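Phytanoyl-CoA dioxygenase (Streptomyces malaysiense, PDB 6ZYL) catalyses the beta-hydroxylation of the peptide natural product thioholgamide, probably as an iron- and 2-oxoglutarate-dependent oxygenase of the phytanoyl-CoA dioxygenase family. Local coordinates at residues Leu125-Asp130 with Ala215-Ser220; Thr159-Arg164 with Ile194-Ala199; Ile79-Ser84 with Leu262-Pro267; Leu107-Thr112 with Ile234-Pro239. All coordinates share one frame; numbering follows the deposited sequence.

Interaction 1: Leu125-Asp130 with Ala215-Ser220; sequences LAWHQD and AMAHAS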
# COMPACT_ATOMS: atom_id res chain seq x y z
N LEU A 125 6.66 -14.47 -5.05
CA LEU A 125 7.45 -13.55 -4.25
C LEU A 125 7.85 -14.23 -2.96
O LEU A 125 6.99 -14.80 -2.26
CB LEU A 125 6.68 -12.26 -3.96
CG LEU A 125 6.17 -11.49 -5.18
CD1 LEU A 125 5.48 -10.20 -4.72
CD2 LEU A 125 7.29 -11.19 -6.15
N ALA A 126 9.14 -14.19 -2.64
CA ALA A 126 9.62 -14.77 -1.40
C ALA A 126 9.12 -13.96 -0.20
O ALA A 126 8.70 -12.81 -0.33
CB ALA A 126 11.15 -14.82 -1.40
N TRP A 127 9.18 -14.59 0.97
CA TRP A 127 8.79 -13.91 2.20
C TRP A 127 9.66 -12.67 2.41
O TRP A 127 10.88 -12.72 2.23
CB TRP A 127 8.93 -14.87 3.38
CG TRP A 127 7.89 -15.94 3.38
CD1 TRP A 127 7.99 -17.18 2.80
CD2 TRP A 127 6.59 -15.88 3.98
NE1 TRP A 127 6.83 -17.89 3.00
CE2 TRP A 127 5.96 -17.12 3.72
CE3 TRP A 127 5.91 -14.91 4.70
CZ2 TRP A 127 4.67 -17.40 4.18
CZ3 TRP A 127 4.63 -15.19 5.15
CH2 TRP A 127 4.02 -16.42 4.88
N HIS A 128 9.02 -11.57 2.77
CA HIS A 128 9.72 -10.29 2.91
C HIS A 128 8.80 -9.31 3.62
O HIS A 128 7.60 -9.55 3.78
CB HIS A 128 10.15 -9.74 1.55
CG HIS A 128 9.01 -9.25 0.71
ND1 HIS A 128 8.15 -10.10 0.06
CD2 HIS A 128 8.59 -7.99 0.43
CE1 HIS A 128 7.25 -9.38 -0.60
NE2 HIS A 128 7.49 -8.10 -0.39
N GLN A 129 9.39 -8.20 4.05
CA GLN A 129 8.68 -7.14 4.75
C GLN A 129 8.67 -5.87 3.91
O GLN A 129 9.65 -5.57 3.22
CB GLN A 129 9.32 -6.85 6.11
CG GLN A 129 9.42 -8.05 7.04
CD GLN A 129 10.40 -7.82 8.18
OE1 GLN A 129 11.57 -7.50 7.96
NE2 GLN A 129 9.93 -7.99 9.41
N ASP A 130 7.56 -5.13 3.98
CA ASP A 130 7.45 -3.90 3.20
C ASP A 130 8.45 -2.84 3.65
O ASP A 130 8.89 -2.02 2.85
CB ASP A 130 6.04 -3.33 3.30
CG ASP A 130 4.98 -4.25 2.72
OD1 ASP A 130 5.29 -5.01 1.78
OD2 ASP A 130 3.83 -4.21 3.20
N ALA A 215 6.31 -4.29 9.06
CA ALA A 215 7.28 -5.35 9.36
C ALA A 215 6.65 -6.73 9.28
O ALA A 215 7.31 -7.72 9.62
CB ALA A 215 7.89 -5.13 10.75
N MET A 216 5.40 -6.83 8.85
CA MET A 216 4.77 -8.13 8.63
C MET A 216 5.45 -8.83 7.47
O MET A 216 5.54 -8.29 6.37
CB MET A 216 3.28 -7.95 8.35
CG MET A 216 2.58 -9.19 7.81
SD MET A 216 2.73 -10.64 8.88
CE MET A 216 2.26 -9.94 10.47
N ALA A 217 5.96 -10.04 7.73
CA ALA A 217 6.50 -10.87 6.66
C ALA A 217 5.35 -11.46 5.86
O ALA A 217 4.40 -12.00 6.44
CB ALA A 217 7.38 -11.98 7.24
N HIS A 218 5.43 -11.35 4.54
CA HIS A 218 4.38 -11.91 3.69
C HIS A 218 4.99 -12.37 2.37
O HIS A 218 6.09 -11.97 1.99
CB HIS A 218 3.25 -10.90 3.43
CG HIS A 218 3.71 -9.59 2.87
ND1 HIS A 218 3.95 -9.40 1.53
CD2 HIS A 218 3.96 -8.40 3.47
CE1 HIS A 218 4.34 -8.15 1.32
NE2 HIS A 218 4.35 -7.52 2.49
N ALA A 219 4.24 -13.23 1.69
CA ALA A 219 4.63 -13.75 0.38
C ALA A 219 3.37 -13.86 -0.47
O ALA A 219 2.25 -13.80 0.04
CB ALA A 219 5.32 -15.12 0.50
N SER A 220 3.57 -14.01 -1.77
CA SER A 220 2.46 -14.12 -2.71
C SER A 220 2.81 -15.17 -3.76
O SER A 220 3.94 -15.22 -4.25
CB SER A 220 2.16 -12.78 -3.39
OG SER A 220 1.95 -11.76 -2.43
O HOH W 1 5.10 -5.86 5.27

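Interaction 2: Thr159-Arg164 with Ile194-Ala199; sequences TMRYAR and IDEAAA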
# COMPACT_ATOMS: atom_id res chain seq x y z
N THR A 159 -2.93 -14.69 -4.11
CA THR A 159 -3.10 -13.80 -2.98
C THR A 159 -1.87 -13.80 -2.08
O THR A 159 -0.96 -14.63 -2.21
CB THR A 159 -4.34 -14.18 -2.17
OG1 THR A 159 -4.66 -13.12 -1.26
CG2 THR A 159 -4.10 -15.46 -1.39
N MET A 160 -1.85 -12.85 -1.16
CA MET A 160 -0.78 -12.69 -0.18
C MET A 160 -1.00 -13.60 1.01
O MET A 160 -2.14 -13.89 1.40
CB MET A 160 -0.75 -11.22 0.26
CG MET A 160 0.35 -10.81 1.20
SD MET A 160 0.49 -9.00 1.14
CE MET A 160 -1.18 -8.49 1.59
N ARG A 161 0.11 -14.08 1.58
CA ARG A 161 0.10 -14.84 2.82
C ARG A 161 0.80 -14.05 3.91
O ARG A 161 1.83 -13.41 3.65
CB ARG A 161 0.83 -16.19 2.67
CG ARG A 161 0.49 -17.01 1.46
CD ARG A 161 0.99 -18.44 1.64
NE ARG A 161 2.42 -18.59 1.39
CZ ARG A 161 2.99 -18.47 0.20
NH1 ARG A 161 2.25 -18.20 -0.87
NH2 ARG A 161 4.30 -18.63 0.07
N TYR A 162 0.28 -14.11 5.13
CA TYR A 162 0.89 -13.44 6.27
C TYR A 162 1.57 -14.46 7.19
O TYR A 162 1.13 -15.61 7.29
CB TYR A 162 -0.14 -12.67 7.09
CG TYR A 162 -0.68 -11.41 6.46
CD1 TYR A 162 0.09 -10.63 5.61
CD2 TYR A 162 -1.98 -11.00 6.73
CE1 TYR A 162 -0.42 -9.47 5.05
CE2 TYR A 162 -2.49 -9.85 6.18
CZ TYR A 162 -1.72 -9.09 5.34
OH TYR A 162 -2.26 -7.95 4.80
N ALA A 163 2.62 -14.01 7.87
CA ALA A 163 3.27 -14.77 8.93
C ALA A 163 2.89 -14.11 10.26
O ALA A 163 3.46 -13.08 10.63
CB ALA A 163 4.79 -14.81 8.74
N ARG A 164 1.93 -14.70 10.96
CA ARG A 164 1.42 -14.12 12.20
C ARG A 164 2.55 -13.86 13.18
O ARG A 164 3.42 -14.71 13.40
CB ARG A 164 0.39 -15.07 12.81
CG ARG A 164 -0.46 -14.47 13.92
CD ARG A 164 -1.46 -15.50 14.45
NE ARG A 164 -2.75 -15.43 13.77
CZ ARG A 164 -3.22 -16.36 12.95
NH1 ARG A 164 -2.52 -17.46 12.70
NH2 ARG A 164 -4.41 -16.20 12.37
N ILE A 194 10.20 -19.04 7.97
CA ILE A 194 8.76 -18.81 8.11
C ILE A 194 8.07 -20.16 8.05
O ILE A 194 8.39 -21.00 7.19
CB ILE A 194 8.24 -17.87 7.01
CG1 ILE A 194 9.00 -16.55 7.03
CG2 ILE A 194 6.74 -17.65 7.18
CD1 ILE A 194 8.64 -15.64 8.19
N ASP A 195 7.12 -20.39 8.96
CA ASP A 195 6.36 -21.63 9.00
C ASP A 195 5.23 -21.53 7.98
O ASP A 195 4.20 -20.90 8.23
CB ASP A 195 5.82 -21.88 10.40
CG ASP A 195 5.06 -23.19 10.51
OD1 ASP A 195 4.97 -23.92 9.49
OD2 ASP A 195 4.55 -23.50 11.61
N GLU A 196 5.42 -22.16 6.82
CA GLU A 196 4.44 -22.06 5.74
C GLU A 196 3.09 -22.64 6.15
O GLU A 196 2.05 -22.14 5.72
CB GLU A 196 4.96 -22.77 4.49
CG GLU A 196 6.02 -22.00 3.74
CD GLU A 196 5.44 -20.96 2.80
OE1 GLU A 196 4.21 -20.72 2.86
OE2 GLU A 196 6.20 -20.39 1.99
N ALA A 197 3.09 -23.69 6.98
CA ALA A 197 1.83 -24.28 7.40
C ALA A 197 1.03 -23.34 8.28
O ALA A 197 -0.21 -23.37 8.26
CB ALA A 197 2.08 -25.60 8.12
N ALA A 198 1.70 -22.50 9.06
CA ALA A 198 1.04 -21.53 9.92
C ALA A 198 0.71 -20.23 9.21
O ALA A 198 -0.01 -19.39 9.77
CB ALA A 198 1.91 -21.23 11.15
N ALA A 199 1.20 -20.03 7.98
CA ALA A 199 0.90 -18.82 7.24
C ALA A 199 -0.60 -18.67 7.03
O ALA A 199 -1.35 -19.66 7.01
CB ALA A 199 1.62 -18.83 5.89
O HOH W 2 1.56 -17.57 10.53

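Interaction 3: Ile79-Ser84 with Leu262-Pro267; sequences IHLVAS and LPERRP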
# COMPACT_ATOMS: atom_id res chain seq x y z
N ILE A 79 -0.21 7.35 -6.81
CA ILE A 79 -1.38 7.29 -7.69
C ILE A 79 -2.44 8.28 -7.22
O ILE A 79 -3.09 8.96 -8.02
CB ILE A 79 -1.94 5.86 -7.74
CG1 ILE A 79 -0.85 4.85 -8.10
CG2 ILE A 79 -3.08 5.77 -8.76
CD1 ILE A 79 -1.28 3.40 -7.94
N HIS A 80 -2.62 8.39 -5.90
CA HIS A 80 -3.67 9.22 -5.33
C HIS A 80 -3.49 10.70 -5.60
O HIS A 80 -4.42 11.48 -5.35
CB HIS A 80 -3.74 8.99 -3.82
CG HIS A 80 -2.44 9.24 -3.11
ND1 HIS A 80 -1.34 8.42 -3.25
CD2 HIS A 80 -2.07 10.21 -2.25
CE1 HIS A 80 -0.35 8.88 -2.52
NE2 HIS A 80 -0.76 9.97 -1.89
N LEU A 81 -2.33 11.13 -6.10
CA LEU A 81 -2.12 12.54 -6.39
C LEU A 81 -2.56 12.93 -7.80
O LEU A 81 -2.66 14.13 -8.08
CB LEU A 81 -0.64 12.89 -6.21
CG LEU A 81 -0.05 12.75 -4.81
CD1 LEU A 81 1.37 13.33 -4.76
CD2 LEU A 81 -0.92 13.41 -3.75
N VAL A 82 -2.84 11.96 -8.67
CA VAL A 82 -3.25 12.27 -10.04
C VAL A 82 -4.55 11.60 -10.45
O VAL A 82 -5.19 12.07 -11.41
CB VAL A 82 -2.13 11.88 -11.04
CG1 VAL A 82 -0.91 12.76 -10.84
CG2 VAL A 82 -1.77 10.40 -10.88
N ALA A 83 -4.99 10.53 -9.80
CA ALA A 83 -6.15 9.76 -10.24
C ALA A 83 -7.29 9.91 -9.24
O ALA A 83 -7.11 9.65 -8.04
CB ALA A 83 -5.78 8.29 -10.41
N SER A 84 -8.46 10.31 -9.74
CA SER A 84 -9.59 10.56 -8.85
C SER A 84 -10.03 9.29 -8.13
O SER A 84 -10.43 9.34 -6.97
CB SER A 84 -10.75 11.15 -9.65
OG SER A 84 -10.45 12.45 -10.10
N LEU A 262 6.62 17.37 3.92
CA LEU A 262 6.06 18.45 3.14
C LEU A 262 4.64 18.07 2.70
O LEU A 262 4.41 16.92 2.30
CB LEU A 262 6.93 18.75 1.92
CG LEU A 262 8.32 19.29 2.23
CD1 LEU A 262 9.21 19.24 0.99
CD2 LEU A 262 8.24 20.70 2.78
N PRO A 263 3.68 18.98 2.79
CA PRO A 263 2.29 18.60 2.50
C PRO A 263 2.02 18.49 1.01
O PRO A 263 2.52 19.27 0.20
CB PRO A 263 1.46 19.73 3.13
CG PRO A 263 2.39 20.91 3.14
CD PRO A 263 3.79 20.37 3.30
N GLU A 264 1.22 17.49 0.65
CA GLU A 264 0.75 17.28 -0.71
C GLU A 264 -0.68 17.79 -0.83
O GLU A 264 -1.28 18.25 0.14
CB GLU A 264 0.87 15.80 -1.09
CG GLU A 264 2.32 15.34 -1.25
CD GLU A 264 2.50 13.83 -1.20
OE1 GLU A 264 1.51 13.12 -0.89
OE2 GLU A 264 3.62 13.35 -1.47
N ARG A 265 -1.23 17.72 -2.04
CA ARG A 265 -2.58 18.20 -2.31
C ARG A 265 -3.38 17.14 -3.04
O ARG A 265 -2.84 16.33 -3.80
CB ARG A 265 -2.56 19.49 -3.15
CG ARG A 265 -1.38 20.42 -2.87
CD ARG A 265 -1.74 21.87 -3.15
NE ARG A 265 -1.71 22.19 -4.58
CZ ARG A 265 -0.64 22.63 -5.23
NH1 ARG A 265 0.51 22.81 -4.59
NH2 ARG A 265 -0.72 22.89 -6.53
N ARG A 266 -4.69 17.16 -2.82
CA ARG A 266 -5.58 16.27 -3.55
C ARG A 266 -5.75 16.77 -4.98
O ARG A 266 -5.79 17.98 -5.22
CB ARG A 266 -6.95 16.19 -2.88
CG ARG A 266 -6.92 15.77 -1.43
CD ARG A 266 -8.33 15.72 -0.86
NE ARG A 266 -9.14 14.69 -1.50
CZ ARG A 266 -10.33 14.29 -1.06
NH1 ARG A 266 -10.86 14.84 0.03
NH2 ARG A 266 -11.00 13.34 -1.71
N PRO A 267 -5.87 15.87 -5.96
CA PRO A 267 -6.09 16.32 -7.35
C PRO A 267 -7.50 16.87 -7.51
O PRO A 267 -8.48 16.28 -7.04
CB PRO A 267 -5.88 15.04 -8.17
CG PRO A 267 -6.28 13.93 -7.23
CD PRO A 267 -5.84 14.40 -5.85
O HOH W 3 1.46 10.62 -0.32
O HOH W 4 -2.23 16.31 -6.50
O HOH W 5 -10.29 14.31 -8.10

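Interaction 4: Leu107-Thr112 with Ile234-Pro239; sequences LLVWST and IDYITP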
# COMPACT_ATOMS: atom_id res chain seq x y z
N LEU A 107 -3.38 11.39 10.77
CA LEU A 107 -3.04 10.44 9.73
C LEU A 107 -2.61 11.14 8.45
O LEU A 107 -3.13 12.21 8.11
CB LEU A 107 -4.23 9.52 9.41
CG LEU A 107 -4.83 8.72 10.56
CD1 LEU A 107 -6.11 8.03 10.12
CD2 LEU A 107 -3.82 7.70 11.08
N LEU A 108 -1.65 10.53 7.75
CA LEU A 108 -1.22 10.98 6.44
C LEU A 108 -1.10 9.77 5.53
O LEU A 108 -0.81 8.66 5.99
CB LEU A 108 0.12 11.71 6.50
CG LEU A 108 0.20 12.95 7.39
CD1 LEU A 108 0.88 12.59 8.71
CD2 LEU A 108 0.95 14.06 6.68
N VAL A 109 -1.33 9.98 4.24
CA VAL A 109 -1.07 8.97 3.22
C VAL A 109 0.35 9.16 2.72
O VAL A 109 0.69 10.21 2.16
CB VAL A 109 -2.09 9.07 2.07
CG1 VAL A 109 -1.70 8.10 0.95
CG2 VAL A 109 -3.49 8.78 2.57
N TRP A 110 1.19 8.14 2.91
CA TRP A 110 2.59 8.22 2.53
C TRP A 110 2.86 7.67 1.14
O TRP A 110 3.76 8.17 0.45
CB TRP A 110 3.44 7.47 3.56
CG TRP A 110 4.92 7.57 3.33
CD1 TRP A 110 5.73 8.62 3.66
CD2 TRP A 110 5.76 6.58 2.74
NE1 TRP A 110 7.02 8.35 3.30
CE2 TRP A 110 7.07 7.10 2.74
CE3 TRP A 110 5.54 5.31 2.21
CZ2 TRP A 110 8.15 6.39 2.22
CZ3 TRP A 110 6.61 4.61 1.70
CH2 TRP A 110 7.90 5.15 1.71
N SER A 111 2.10 6.67 0.70
CA SER A 111 2.26 6.14 -0.65
C SER A 111 1.03 5.32 -1.02
O SER A 111 0.25 4.93 -0.15
CB SER A 111 3.52 5.27 -0.76
OG SER A 111 3.25 3.94 -0.37
N THR A 112 0.88 5.08 -2.32
CA THR A 112 -0.11 4.14 -2.83
C THR A 112 0.57 3.24 -3.85
O THR A 112 1.50 3.65 -4.55
CB THR A 112 -1.32 4.83 -3.47
OG1 THR A 112 -0.89 5.84 -4.39
CG2 THR A 112 -2.20 5.46 -2.39
N ILE A 234 -2.28 1.12 0.45
CA ILE A 234 -2.18 2.49 0.95
C ILE A 234 -1.36 2.46 2.23
O ILE A 234 -1.71 1.76 3.18
CB ILE A 234 -3.56 3.10 1.24
CG1 ILE A 234 -4.55 2.79 0.11
CG2 ILE A 234 -3.45 4.61 1.43
CD1 ILE A 234 -6.01 2.98 0.52
N ASP A 235 -0.28 3.24 2.25
CA ASP A 235 0.55 3.38 3.44
C ASP A 235 0.06 4.58 4.24
O ASP A 235 0.13 5.72 3.77
CB ASP A 235 2.02 3.54 3.07
CG ASP A 235 2.64 2.26 2.59
OD1 ASP A 235 2.33 1.20 3.17
OD2 ASP A 235 3.42 2.30 1.61
N TYR A 236 -0.44 4.32 5.44
CA TYR A 236 -0.86 5.36 6.37
C TYR A 236 0.18 5.51 7.47
O TYR A 236 0.71 4.51 7.97
CB TYR A 236 -2.23 5.04 6.98
CG TYR A 236 -3.38 5.18 6.00
CD1 TYR A 236 -3.99 6.40 5.78
CD2 TYR A 236 -3.84 4.08 5.29
CE1 TYR A 236 -5.04 6.53 4.88
CE2 TYR A 236 -4.88 4.19 4.39
CZ TYR A 236 -5.48 5.42 4.19
OH TYR A 236 -6.52 5.54 3.30
N ILE A 237 0.48 6.75 7.82
CA ILE A 237 1.43 7.07 8.88
C ILE A 237 0.83 8.17 9.75
O ILE A 237 -0.11 8.86 9.35
CB ILE A 237 2.81 7.52 8.34
CG1 ILE A 237 2.66 8.81 7.53
CG2 ILE A 237 3.43 6.43 7.49
CD1 ILE A 237 3.99 9.43 7.10
N THR A 238 1.39 8.33 10.93
CA THR A 238 1.14 9.48 11.78
C THR A 238 2.32 10.43 11.72
O THR A 238 3.39 10.09 11.21
CB THR A 238 0.90 9.04 13.23
OG1 THR A 238 2.16 8.84 13.88
CG2 THR A 238 0.08 7.76 13.28
N PRO A 239 2.17 11.65 12.25
CA PRO A 239 3.31 12.59 12.27
C PRO A 239 4.46 12.14 13.16
O PRO A 239 5.50 12.81 13.17
CB PRO A 239 2.69 13.90 12.80
CG PRO A 239 1.19 13.73 12.62
CD PRO A 239 0.93 12.26 12.77

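Interaction 1: Leu125-Asp130 with Ala215-Ser220
His218 gives its NE2 proton to Asp130 OD1 at 2.8 Å. The acceptor lies in the plane of the imidazole, but the donor comes from above the carboxylate plane, and the two flat groups are turned 59° apart. Asp130 OD2 is taken by His212. One residue back, Gln129 NE2 reaches Ala215 O at 2.6 Å, the carbonyl tilted 21° out of the amide plane; Gly170 O also takes NE2, and Leu172 N gives to OE1. Along the backbone, His128 and His218 form an antiparallel hydrogen-bonded pair through His218 N to His128 O (2.9 Å) and His128 N to His218 O (3.1 Å). The pair belongs to the smaller sheet of the double-stranded beta-helix, and His128, Asp130 and His218 are consistent with the HxD...H iron-binding triad of the family, here without metal. His128 ND1 bonds to Ala126 O at 2.8 Å, in the ring plane, which fixes the rotation of that imidazole; its NE2 end lies 3.6 Å from His218 CE1. With an alanine in place of His218, Asp130 OD1 would probably lose this donor and a gap open beside the His128 ring. At Trp127, where the chain turns a corner, the indole lies along Ala219, whose CB sits over the five-membered ring, 3.8 Å from the centroid, while Ala217 O meets the edge and Glu196 takes NE1.

Interaction 2: Thr159-Arg164 with Ile194-Ala199
Arg161 and Glu196 form a two-pronged salt bridge. The firmer prong runs from Arg161 NH2 to Glu196 OE2 at 3.2 Å, using the syn lone pair of that oxygen; the other, from Arg161 NE to Glu196 OE1 at 3.1 Å, is bent and weak. The guanidinium and carboxylate planes are 34° apart, so the fit is not that of a flat, coplanar pair. The arginine folds at chi3 (-79°) to bring its head round to the acid, and the glutamate bends at chi2 to meet it. Trp127 also donates its NE1 to Glu196 OE2, leaving that oxygen gripped by two donors. A leucine in place of Arg161 would probably leave Glu196 without its counter-charge, with Trp127 NE1 still in hold of one oxygen.

Water carries the second polar link: it accepts from Arg164 N at 2.9 Å and donates to Ala198 O at 2.5 Å, tying the chain at Arg164 to the loop at Ala198. A CA-H...O contact from Ala199 CA to Tyr162 O (3.2 Å) lies close by.

The apolar contacts are small. Ala163 CB nestles against two branches of Ile194, 3.8 Å from CG2 and 4.0 Å from CD1, and Ala199 CB lies 4.2 Å from Arg161 CB.

Beyond Ala199 the chain enters strand 200-201, which pairs with strand 160-162 at the outer edge of the smaller sheet; the arrangement is that of a surface loop clasped to the neighbouring strand as it turns into the edge of a double-stranded beta-helix.

Interaction 3: Ile79-Ser84 with Leu262-Pro267
The planes of the His80 ring and the Glu264 carboxylate are 51° apart, and the groups do not touch directly, NE2 and OE1 being 4.0 Å from each other. A water in the ring plane bridges them, 2.8 Å from His80 NE2 and donating to Glu264 OE1 at 2.6 Å. Over one face of the imidazole lies Leu81 CG of the next residue, offset toward the rim. With CG lodged between the backbone N and carbonyl (chi1 56°), the ring turns so that ND1 bonds to Thr112. The other oxygen of the acid, OE2, is held by Lys78 in a salt bridge and by Ser249.

Leu81 crosses the glutamate at about a right angle and covers it with both methyls: CD1 lies 3.8 Å from Glu264 CD, while CD2 spreads onto Arg265 O at 3.5 Å. Here the chain that leaves edge strand 262-263 of the large jelly-roll sheet packs against the turn that leads into helix 84-90, with helix 273-295 packing on Leu81 and Glu264. That turn is tight, Val82 N and Ala83 N both donating to Ile79 O, and Ala83 takes the N-cap position of the helix.

Pro267 fits into the bend of this turn. Its CD rests 3.3 Å from His80 O and its CB equally near Leu81 O, so the proline's ring carbons pack on both carbonyls. No direct hydrogen bond joins the segments; waters supply the polar links: one donates to both Leu81 O and Arg265 O, and another joins Ser84 OG to Pro267 O.

Interaction 4: Leu107-Thr112 with Ile234-Pro239
Val109 is the forked bump on one face of this strand pair. Its CG2 presses on Tyr236 CE1 at 3.6 Å and its CG1 on Ile234 CG2 at 3.9 Å, one methyl for each neighbour. With CG1 anti to the backbone N (chi1 174°), the fork spreads toward both partners. Ile234 CG2 also reaches Thr112 CG2, and the outer end of the tyrosine is fixed by a bond from its OH to Val90 O in helix 84-90.

The other face is shaped by Ile237, whose side chain fills the dip between Leu108 and Trp110: CG1 lies against Leu108 CB, and CD1 reaches Trp110 CD1 at 3.9 Å. Leu108 CD1 in turn leans on the ring of Pro239.

The strands are neighbours in the large sheet of the double-stranded beta-helix, antiparallel but twisted to 145°. Their pairing is broken by a classic beta bulge: Trp110 and Ser111 together stand opposite Asp235, Trp110 N bonding to Asp235 O at 2.8 Å and Ser111 O receiving Asp235 N. The extra residue puts the tryptophan on the same side as the aspartate, side by side, the ring edge meeting Asp235 OD2 at CE3 (3.7 Å). Ser111 OG donates to that same oxygen at 2.6 Å, on its anti side and 27° out of the carboxylate plane, while Arg145 pairs with OD1. Buried as it is, the carboxylate is thus gripped at both oxygens. Asp248 takes Trp110 NE1, and Arg286 lies on the indole in a cation-pi contact.

The four contacts fall into two touching pairs. Interactions 1 and 2 have centres about 9 Å apart and share the smaller sheet, where Ala219 O and Arg161 N are 2.7 Å apart. Interactions 3 and 4, about 12 Å between centres, meet where His80 ND1 lies 2.9 Å from Thr112 OG1, on the larger sheet. Interaction 4 does not touch interaction 1, the site of the probable iron ligands, but its nearest atoms come within about 6 Å, and Arg145 reaches both Asp130, weakly, and Asp235. A tartaric acid, probably from crystallisation, bonds Ser220 OG beside this site. Interactions 2 and 3 are farthest apart, about 34 Å between centres.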